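Local coordinates for protein CAIP (PDB 5LBH) that probably takes up and stores iron as a Dps-like mini-ferritin of twelve subunits, and promotes the differentiation of macrophages into foam cells, at residues V5-Q10 with L104-E109; K9-D14 with D53-R58; A15-V20 with D72-A77; L60-M65 with Q117-S122. All coordinates share one frame; numbering follows the deposited sequence.

Interaction 1 (V5-Q10 with L104-E109)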
# COMPACT_ATOMS: atom_id res chain seq x y z
N VAL A 5 13.20 -37.32 -12.64
CA VAL A 5 11.84 -37.47 -12.12
C VAL A 5 11.85 -38.29 -10.84
O VAL A 5 11.14 -37.97 -9.88
CB VAL A 5 10.92 -38.09 -13.19
CG1 VAL A 5 9.58 -38.46 -12.59
CG2 VAL A 5 10.74 -37.13 -14.32
N GLU A 6 12.68 -39.34 -10.78
CA GLU A 6 12.71 -40.18 -9.59
C GLU A 6 13.19 -39.39 -8.38
O GLU A 6 12.67 -39.56 -7.27
CB GLU A 6 13.59 -41.41 -9.83
CG GLU A 6 13.06 -42.34 -10.94
CD GLU A 6 14.11 -43.33 -11.50
OE1 GLU A 6 13.81 -44.06 -12.49
OE2 GLU A 6 15.25 -43.38 -10.98
N LEU A 7 14.18 -38.52 -8.56
CA LEU A 7 14.64 -37.71 -7.44
C LEU A 7 13.59 -36.68 -7.04
O LEU A 7 13.41 -36.41 -5.84
CB LEU A 7 15.98 -37.05 -7.78
CG LEU A 7 17.22 -37.89 -7.46
CD1 LEU A 7 18.46 -37.29 -8.08
CD2 LEU A 7 17.41 -37.96 -5.94
N LEU A 8 12.91 -36.08 -8.02
CA LEU A 8 11.85 -35.12 -7.73
C LEU A 8 10.72 -35.73 -6.90
O LEU A 8 10.24 -35.09 -5.95
CB LEU A 8 11.30 -34.55 -9.03
CG LEU A 8 12.12 -33.53 -9.83
CD1 LEU A 8 11.46 -33.34 -11.19
CD2 LEU A 8 12.30 -32.19 -9.10
N LYS A 9 10.24 -36.95 -7.24
CA LYS A 9 9.14 -37.50 -6.45
C LYS A 9 9.61 -37.96 -5.08
O LYS A 9 8.82 -37.98 -4.13
CB LYS A 9 8.39 -38.64 -7.14
CG LYS A 9 8.42 -38.69 -8.62
CD LYS A 9 7.32 -39.60 -9.13
CE LYS A 9 7.25 -40.88 -8.31
NZ LYS A 9 6.03 -41.67 -8.67
N GLN A 10 10.87 -38.34 -4.96
CA GLN A 10 11.42 -38.62 -3.64
C GLN A 10 11.40 -37.35 -2.79
O GLN A 10 10.93 -37.36 -1.64
CB GLN A 10 12.83 -39.20 -3.79
CG GLN A 10 13.50 -39.54 -2.46
CD GLN A 10 12.84 -40.70 -1.76
OE1 GLN A 10 12.52 -41.71 -2.37
NE2 GLN A 10 12.59 -40.54 -0.48
N LEU A 104 19.57 -31.47 1.75
CA LEU A 104 20.71 -30.93 1.01
C LEU A 104 21.30 -31.98 0.07
O LEU A 104 21.50 -31.71 -1.12
CB LEU A 104 21.76 -30.38 1.97
CG LEU A 104 23.08 -29.93 1.34
CD1 LEU A 104 22.93 -28.65 0.52
CD2 LEU A 104 24.09 -29.71 2.44
N LYS A 105 21.56 -33.20 0.58
CA LYS A 105 22.03 -34.29 -0.29
C LYS A 105 21.08 -34.51 -1.46
O LYS A 105 21.50 -34.58 -2.62
CB LYS A 105 22.19 -35.59 0.49
CG LYS A 105 23.47 -35.74 1.29
CD LYS A 105 23.60 -37.18 1.78
CE LYS A 105 22.55 -37.55 2.84
NZ LYS A 105 22.95 -37.14 4.23
N LEU A 106 19.78 -34.58 -1.17
CA LEU A 106 18.77 -34.86 -2.19
C LEU A 106 18.79 -33.80 -3.30
O LEU A 106 18.84 -34.13 -4.49
CB LEU A 106 17.41 -34.91 -1.52
CG LEU A 106 16.44 -36.02 -1.87
CD1 LEU A 106 17.20 -37.33 -1.81
CD2 LEU A 106 15.29 -35.98 -0.87
N PHE A 107 18.80 -32.51 -2.92
CA PHE A 107 18.81 -31.47 -3.93
C PHE A 107 20.14 -31.39 -4.66
O PHE A 107 20.16 -31.09 -5.86
CB PHE A 107 18.48 -30.11 -3.30
CG PHE A 107 17.03 -29.89 -3.12
CD1 PHE A 107 16.21 -29.64 -4.21
CD2 PHE A 107 16.47 -29.96 -1.85
CE1 PHE A 107 14.85 -29.43 -4.05
CE2 PHE A 107 15.11 -29.75 -1.68
CZ PHE A 107 14.30 -29.49 -2.78
N THR A 108 21.23 -31.69 -3.97
CA THR A 108 22.53 -31.74 -4.64
C THR A 108 22.55 -32.81 -5.71
O THR A 108 22.97 -32.56 -6.85
CB THR A 108 23.64 -31.98 -3.62
OG1 THR A 108 23.56 -30.98 -2.59
CG2 THR A 108 25.00 -31.95 -4.29
N GLU A 109 22.08 -34.01 -5.39
CA GLU A 109 22.12 -35.06 -6.39
C GLU A 109 21.14 -34.78 -7.53
O GLU A 109 21.44 -35.08 -8.68
CB GLU A 109 21.87 -36.42 -5.73
CG GLU A 109 22.00 -37.60 -6.70
CD GLU A 109 23.37 -37.64 -7.43
OE1 GLU A 109 24.39 -37.15 -6.86
OE2 GLU A 109 23.42 -38.14 -8.58
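L7 reaches across from helix 4-28 and divides its two methyls between L106 and E109 of helix 89-116. CD1 of L7 lies 3.7 Å from the backbone carbonyl carbon of E109 and 3.8 Å from CG of the same residue, so this methyl sits on the main chain and on the aliphatic root of an acid. The other branch turns to the leucine: L7 CD2 and L106 CD1 are 4.2 Å apart, the two side chains crossing at a slant. One turn further along helix 4-28, the methylene CG of Q10 comes within 4.3 Å of L106 CD2.

The polar ends turn to other partners. With CG anti to its backbone N (chi1 -176°) and a bend at chi2, E109 offers its methylene to L7 while OE2 accepts from NE2 of Q113. Q10 in turn sends NE2 to D14 OD2 and to the carbonyl of A76. On the neighbouring faces of the two helices L8 packs on V55, R58 and V59 of helix 34-61, and F107 on V130 and L133 of helix 120-144.

The helices run nearly antiparallel at 157°, and the segment axes come no closer than 10.0 Å, a wide spacing bridged by leucine tips. What joins them here is dispersion between methyls, methylenes and a stretch of backbone, with E109 bonded along its own helix and Q10 to D14 and to helix 70-76.

Interaction 2 (K9-D14 with D53-R58). With FE (Fe (III) ion), chain M.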
# COMPACT_ATOMS: atom_id res chain seq x y z
N LYS A 9 10.24 -36.95 -7.24
CA LYS A 9 9.14 -37.50 -6.45
C LYS A 9 9.61 -37.96 -5.08
O LYS A 9 8.82 -37.98 -4.13
CB LYS A 9 8.39 -38.64 -7.14
CG LYS A 9 8.42 -38.69 -8.62
CD LYS A 9 7.32 -39.60 -9.13
CE LYS A 9 7.25 -40.88 -8.31
NZ LYS A 9 6.03 -41.67 -8.67
N GLN A 10 10.87 -38.34 -4.96
CA GLN A 10 11.42 -38.62 -3.64
C GLN A 10 11.40 -37.35 -2.79
O GLN A 10 10.93 -37.36 -1.64
CB GLN A 10 12.83 -39.20 -3.79
CG GLN A 10 13.50 -39.54 -2.46
CD GLN A 10 12.84 -40.70 -1.76
OE1 GLN A 10 12.52 -41.71 -2.37
NE2 GLN A 10 12.59 -40.54 -0.48
N ILE A 11 11.85 -36.22 -3.36
CA ILE A 11 11.74 -34.94 -2.66
C ILE A 11 10.29 -34.65 -2.28
O ILE A 11 9.99 -34.17 -1.18
CB ILE A 11 12.32 -33.81 -3.55
CG1 ILE A 11 13.80 -34.05 -3.87
CG2 ILE A 11 12.09 -32.46 -2.89
CD1 ILE A 11 14.58 -32.85 -4.15
N GLN A 12 9.36 -34.94 -3.20
CA GLN A 12 7.95 -34.71 -2.94
C GLN A 12 7.47 -35.49 -1.72
O GLN A 12 6.85 -34.92 -0.81
CB GLN A 12 7.13 -35.09 -4.18
CG GLN A 12 5.67 -34.71 -4.08
CD GLN A 12 4.78 -35.46 -5.06
OE1 GLN A 12 5.26 -36.24 -5.87
NE2 GLN A 12 3.48 -35.21 -4.99
N ALA A 13 7.78 -36.79 -1.67
CA ALA A 13 7.30 -37.62 -0.57
C ALA A 13 7.90 -37.19 0.76
O ALA A 13 7.20 -37.13 1.78
CB ALA A 13 7.59 -39.09 -0.85
N ASP A 14 9.20 -36.90 0.78
CA ASP A 14 9.81 -36.46 2.03
C ASP A 14 9.31 -35.08 2.44
O ASP A 14 9.22 -34.80 3.64
CB ASP A 14 11.33 -36.50 1.92
CG ASP A 14 11.88 -37.92 1.79
OD1 ASP A 14 11.48 -38.84 2.56
OD2 ASP A 14 12.73 -38.12 0.90
N ASP A 53 4.57 -28.51 -3.89
CA ASP A 53 3.82 -28.17 -5.09
C ASP A 53 4.74 -27.90 -6.28
O ASP A 53 4.44 -28.31 -7.41
CB ASP A 53 2.91 -26.97 -4.80
CG ASP A 53 1.93 -26.68 -5.92
OD1 ASP A 53 1.33 -27.64 -6.48
OD2 ASP A 53 1.72 -25.48 -6.23
N ASP A 54 5.87 -27.20 -6.06
CA ASP A 54 6.81 -26.91 -7.15
C ASP A 54 7.33 -28.20 -7.76
O ASP A 54 7.32 -28.38 -8.98
CB ASP A 54 8.02 -26.13 -6.65
CG ASP A 54 7.68 -24.76 -6.16
OD1 ASP A 54 8.49 -24.22 -5.36
OD2 ASP A 54 6.63 -24.24 -6.58
N VAL A 55 7.81 -29.10 -6.90
CA VAL A 55 8.46 -30.33 -7.33
C VAL A 55 7.46 -31.26 -8.04
O VAL A 55 7.80 -31.89 -9.05
CB VAL A 55 9.14 -30.96 -6.09
CG1 VAL A 55 8.22 -31.76 -5.23
CG2 VAL A 55 10.37 -31.70 -6.47
N ALA A 56 6.22 -31.35 -7.54
CA ALA A 56 5.20 -32.14 -8.21
C ALA A 56 4.90 -31.58 -9.59
O ALA A 56 4.71 -32.34 -10.55
CB ALA A 56 3.91 -32.16 -7.40
N GLU A 57 4.79 -30.25 -9.70
CA GLU A 57 4.51 -29.62 -10.99
C GLU A 57 5.68 -29.75 -11.95
O GLU A 57 5.47 -29.86 -13.16
CB GLU A 57 4.14 -28.17 -10.77
CG GLU A 57 2.66 -28.02 -10.49
CD GLU A 57 2.25 -26.64 -10.04
OE1 GLU A 57 1.13 -26.53 -9.51
OE2 GLU A 57 3.02 -25.66 -10.24
N ARG A 58 6.91 -29.79 -11.45
CA ARG A 58 8.02 -29.97 -12.37
C ARG A 58 7.99 -31.37 -12.98
O ARG A 58 8.20 -31.53 -14.19
CB ARG A 58 9.34 -29.69 -11.67
CG ARG A 58 10.53 -29.91 -12.56
CD ARG A 58 10.55 -28.88 -13.69
NE ARG A 58 11.70 -29.05 -14.57
CZ ARG A 58 11.71 -28.68 -15.85
NH1 ARG A 58 10.63 -28.13 -16.41
NH2 ARG A 58 12.80 -28.88 -16.59
FE FE M . 0.36 -24.96 -8.19
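V55 points into helix 4-28 with its two methyls parted between I11 and Q12. Its chi1 of 82° sets CG1 between the backbone N and the carbonyl carbon, and from there CG1 meets CB of Q12 at 3.7 Å. CG2 faces the isoleucine, 4.0 Å from I11 CG2; both neighbours lie aslant to the valine. Q12 then runs on, extended, until NE2 passes 3.9 Å from CB of A56. That last contact is packing only: the amide NE2 donates to the carbonyl of Y67, while W27 of the second subunit packs on both Q12 and A56.

The small V55 and A56 suit the short axis separation of 8.8 Å, at 150° between helix directions. D53 and E57 project from another face of their helix. One turn apart, they bind the iron(III) ion through D53 OD2 at 2.4 Å and E57 OE1 at 2.2 Å, and H26 of the second subunit completes the protein ligands. D53 OD1 also accepts from W27 of that subunit, and E57 OE2 pairs with K135 of a third. An antiparallel helix pair within a four-helix bundle, carrying acids that meet a histidine across a subunit interface, is the ferroxidase-site arrangement of Dps proteins.

Interaction 3 (A15-V20 with D72-A77)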
# COMPACT_ATOMS: atom_id res chain seq x y z
N ALA A 15 9.01 -34.20 1.46
CA ALA A 15 8.44 -32.90 1.81
C ALA A 15 7.10 -33.05 2.51
O ALA A 15 6.82 -32.35 3.50
CB ALA A 15 8.28 -32.00 0.58
N SER A 16 6.24 -33.95 2.03
CA SER A 16 4.92 -34.07 2.66
C SER A 16 5.03 -34.63 4.07
O SER A 16 4.27 -34.23 4.95
CB SER A 16 3.96 -34.92 1.81
OG SER A 16 4.29 -36.29 1.78
N VAL A 17 5.99 -35.53 4.31
CA VAL A 17 6.18 -36.04 5.67
C VAL A 17 6.79 -34.98 6.57
O VAL A 17 6.36 -34.79 7.71
CB VAL A 17 7.02 -37.33 5.64
CG1 VAL A 17 7.41 -37.77 7.05
CG2 VAL A 17 6.24 -38.44 4.91
N PHE A 18 7.79 -34.25 6.06
CA PHE A 18 8.41 -33.18 6.84
C PHE A 18 7.39 -32.08 7.15
O PHE A 18 7.39 -31.51 8.26
CB PHE A 18 9.59 -32.61 6.07
CG PHE A 18 10.46 -31.70 6.89
CD1 PHE A 18 10.61 -30.36 6.55
CD2 PHE A 18 11.14 -32.19 8.00
CE1 PHE A 18 11.43 -29.52 7.32
CE2 PHE A 18 11.95 -31.36 8.76
CZ PHE A 18 12.10 -30.02 8.43
N TYR A 19 6.51 -31.80 6.19
CA TYR A 19 5.46 -30.81 6.39
C TYR A 19 4.65 -31.11 7.66
O TYR A 19 4.41 -30.22 8.48
CB TYR A 19 4.57 -30.79 5.15
CG TYR A 19 3.37 -29.89 5.22
CD1 TYR A 19 2.10 -30.43 5.38
CD2 TYR A 19 3.49 -28.50 5.07
CE1 TYR A 19 1.00 -29.63 5.42
CE2 TYR A 19 2.37 -27.68 5.11
CZ TYR A 19 1.13 -28.26 5.30
OH TYR A 19 0.01 -27.48 5.35
N VAL A 20 4.26 -32.37 7.84
CA VAL A 20 3.46 -32.73 9.01
C VAL A 20 4.33 -32.78 10.26
O VAL A 20 3.92 -32.33 11.33
CB VAL A 20 2.70 -34.05 8.77
CG1 VAL A 20 2.09 -34.55 10.06
CG2 VAL A 20 1.59 -33.84 7.75
N ASP A 72 0.83 -43.53 -0.95
CA ASP A 72 2.05 -43.70 -1.74
C ASP A 72 3.21 -42.87 -1.20
O ASP A 72 4.36 -43.35 -1.21
CB ASP A 72 1.80 -43.32 -3.20
CG ASP A 72 0.95 -44.32 -3.91
OD1 ASP A 72 0.77 -45.44 -3.37
OD2 ASP A 72 0.40 -43.95 -4.97
N MET A 73 2.94 -41.65 -0.71
CA MET A 73 4.01 -40.79 -0.23
C MET A 73 4.62 -41.33 1.05
O MET A 73 5.82 -41.22 1.27
CB MET A 73 3.49 -39.38 0.00
CG MET A 73 2.81 -38.83 -1.21
SD MET A 73 2.14 -37.20 -0.97
CE MET A 73 1.32 -36.98 -2.55
N LEU A 74 3.78 -41.93 1.91
CA LEU A 74 4.29 -42.53 3.13
C LEU A 74 5.23 -43.69 2.83
O LEU A 74 6.25 -43.86 3.50
CB LEU A 74 3.13 -42.99 4.00
CG LEU A 74 2.69 -42.02 5.07
CD1 LEU A 74 1.46 -42.55 5.77
CD2 LEU A 74 3.84 -41.91 6.06
N LYS A 75 4.92 -44.48 1.80
CA LYS A 75 5.80 -45.61 1.54
C LYS A 75 7.09 -45.18 0.84
O LYS A 75 8.13 -45.81 1.04
CB LYS A 75 5.02 -46.69 0.78
CG LYS A 75 4.13 -47.52 1.70
CD LYS A 75 2.96 -46.74 2.25
CE LYS A 75 2.32 -47.29 3.43
NZ LYS A 75 3.07 -47.25 4.64
N ALA A 76 7.07 -44.06 0.10
CA ALA A 76 8.30 -43.58 -0.54
C ALA A 76 9.18 -42.76 0.40
O ALA A 76 10.39 -42.69 0.19
CB ALA A 76 7.97 -42.76 -1.78
N ALA A 77 8.60 -42.17 1.44
CA ALA A 77 9.35 -41.22 2.25
C ALA A 77 10.47 -41.94 2.98
O ALA A 77 10.29 -43.03 3.51
CB ALA A 77 8.43 -40.55 3.25
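A chi1 of 70° in S16 puts OG between its backbone N and carbonyl carbon, where it faces M73. The methionine comes to meet it with CG anti to its own carbonyl carbon (chi1 -53°) and the chain extended beyond. Its sulfur thereby passes the serine side chain, SD lying 3.6 Å from S16 OG and 4.0 Å from S16 CB. The hydroxyl also borders the start of the methionine chain, with S16 OG 3.7 Å from M73 CB. Its hydrogen-bond partner is the carbonyl of A13, one turn back on helix 4-28, so towards M73 it acts as a packing surface.

V17 makes the second half of the contact with a single branch. CG2 of V17 meets the CB methyl of A77 at 3.5 Å, and the same V17 CG2 lies 4.4 Å from L74 CD2. A77 is the first residue to leave helical angles after helix 70-76, so the valine packs where that short helix ends; A77 N still donates to M73 O at 2.9 Å.

M73 also packs on F52 of helix 34-61 and on Y67 of the loop leading to the short helix, and E81 of the following loop touches both V17 and L74. The second subunit also takes part: its V20 packs on M73, and its L74 touches L74 of this chain. Helix 70-76, inserted in the connection between helices 34-61 and 89-116, is thus held between helix 4-28 of its own bundle and a neighbouring subunit.

Interaction 4 (L60-M65 with Q117-S122)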
# COMPACT_ATOMS: atom_id res chain seq x y z
N LEU A 60 5.40 -32.97 -13.65
CA LEU A 60 4.33 -33.00 -14.62
C LEU A 60 4.77 -32.37 -15.95
O LEU A 60 4.56 -32.96 -17.02
CB LEU A 60 3.14 -32.26 -14.00
CG LEU A 60 1.67 -32.67 -14.04
CD1 LEU A 60 1.39 -34.11 -13.85
CD2 LEU A 60 0.99 -31.93 -12.94
N GLN A 61 5.46 -31.24 -15.90
CA GLN A 61 5.94 -30.63 -17.13
C GLN A 61 7.06 -31.44 -17.79
O GLN A 61 7.36 -31.19 -18.96
CB GLN A 61 6.29 -29.15 -16.89
CG GLN A 61 7.17 -28.87 -15.73
CD GLN A 61 6.95 -27.49 -15.15
OE1 GLN A 61 7.90 -26.78 -14.86
NE2 GLN A 61 5.71 -27.12 -14.95
N LEU A 62 7.72 -32.34 -17.07
CA LEU A 62 8.64 -33.30 -17.69
C LEU A 62 7.91 -34.55 -18.20
O LEU A 62 8.57 -35.56 -18.51
CB LEU A 62 9.76 -33.69 -16.73
CG LEU A 62 10.70 -32.54 -16.37
CD1 LEU A 62 11.61 -32.82 -15.14
CD2 LEU A 62 11.51 -32.22 -17.61
N GLY A 63 6.58 -34.54 -18.18
CA GLY A 63 5.80 -35.61 -18.78
C GLY A 63 5.59 -36.83 -17.92
O GLY A 63 5.39 -37.93 -18.46
N GLU A 64 5.60 -36.69 -16.60
CA GLU A 64 5.38 -37.84 -15.74
C GLU A 64 4.34 -37.49 -14.70
O GLU A 64 3.87 -36.35 -14.62
CB GLU A 64 6.68 -38.27 -15.07
CG GLU A 64 7.81 -38.39 -16.07
CD GLU A 64 8.08 -39.80 -16.49
OE1 GLU A 64 7.55 -40.21 -17.55
OE2 GLU A 64 8.82 -40.50 -15.75
N MET A 65 4.02 -38.46 -13.87
CA MET A 65 3.05 -38.27 -12.81
C MET A 65 3.78 -38.27 -11.48
O MET A 65 4.60 -39.17 -11.23
CB MET A 65 1.98 -39.37 -12.80
CG MET A 65 1.04 -39.43 -14.00
SD MET A 65 0.87 -41.15 -14.54
CE MET A 65 0.35 -41.97 -13.02
N GLN A 117 21.68 -34.45 -17.84
CA GLN A 117 20.71 -34.61 -18.90
C GLN A 117 20.45 -33.31 -19.65
O GLN A 117 19.53 -33.26 -20.48
CB GLN A 117 19.38 -35.13 -18.34
CG GLN A 117 19.43 -36.48 -17.66
CD GLN A 117 18.08 -36.85 -17.07
OE1 GLN A 117 17.07 -36.19 -17.37
NE2 GLN A 117 18.04 -37.90 -16.23
N GLY A 118 21.21 -32.26 -19.39
CA GLY A 118 20.88 -31.02 -20.05
C GLY A 118 19.60 -30.39 -19.56
O GLY A 118 19.07 -29.49 -20.22
N ASP A 119 19.07 -30.85 -18.42
CA ASP A 119 17.88 -30.27 -17.81
C ASP A 119 18.33 -29.16 -16.85
O ASP A 119 18.34 -29.31 -15.63
CB ASP A 119 17.09 -31.36 -17.09
CG ASP A 119 15.78 -30.86 -16.54
OD1 ASP A 119 15.02 -31.67 -15.99
OD2 ASP A 119 15.51 -29.65 -16.63
N LYS A 120 18.66 -28.01 -17.44
CA LYS A 120 19.21 -26.92 -16.65
C LYS A 120 18.16 -26.20 -15.81
O LYS A 120 18.52 -25.62 -14.78
CB LYS A 120 19.99 -25.94 -17.55
CG LYS A 120 21.14 -26.65 -18.26
CD LYS A 120 21.98 -25.77 -19.17
CE LYS A 120 21.62 -25.96 -20.63
NZ LYS A 120 22.77 -25.57 -21.50
N VAL A 121 16.89 -26.25 -16.22
CA VAL A 121 15.81 -25.64 -15.44
C VAL A 121 15.64 -26.35 -14.10
O VAL A 121 15.53 -25.70 -13.06
CB VAL A 121 14.49 -25.67 -16.24
CG1 VAL A 121 13.38 -25.06 -15.42
CG2 VAL A 121 14.62 -24.91 -17.55
N SER A 122 15.57 -27.69 -14.10
CA SER A 122 15.49 -28.43 -12.85
C SER A 122 16.74 -28.21 -12.00
O SER A 122 16.65 -28.07 -10.77
CB SER A 122 15.31 -29.92 -13.14
OG SER A 122 14.06 -30.22 -13.70
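The methyl of a leucine rests against the carboxylate of a helix cap: L62 CD1 lies 3.7 Å from D119 OD1, and its other methyl, L62 CD2, is 3.9 Å from that same oxygen. The two side chains approach from opposite directions. L62 CD1 also touches the hydroxyl of S122, 3.9 Å from OG.

Behind this surface the acid is firmly engaged. D119 occupies the N-cap of helix 120-144. Its OD2 accepts from S122 N at 3.2 Å, a nearly straight bond (168°) that reaches the oxygen from above the carboxylate plane. D119 OD1 accepts from S122 OG at 2.9 Å, also from above the plane. R58 adds a second partner to each residue, a salt bridge from NH2 to D119 OD2 and a bond from NE to S122 OG.

Both segments turn where helices end. G63 and G118, each with positive phi, are the C-prime residues of Schellman motifs closing helices 34-61 and 89-116. V4 of helix 4-28 packs on both L62 and D119, bringing the fourth helix to this end of the bundle.

Between the segments the contact is small, burying 79 Å² in all, and is simply van der Waals packing of leucine methyls on polar atoms. The bonding strength lies in the cap and in R58; the positive guanidinium and the start of the helix would both be expected to favour an ionised D119.

Overall arrangement
From the N terminus, helix 4-28 enters three contacts in succession: interaction 1 with helix 89-116, interaction 2 with helix 34-61, and interaction 3 with the short helix 70-76. Interaction 1 closes the longest loop and contains interaction 3, while interactions 2 and 3 cross. Interaction 4 opens only after interaction 2 has closed, crosses 1 and 3, and links the end of helix 34-61 to the start of helix 120-144. L8 against V55 joins interactions 1 and 2, R58 with D119 and S122 joins 2 and 4, and Q10 with A76 brings in 3. Together they tie the four-helix bundle and its inserted helix.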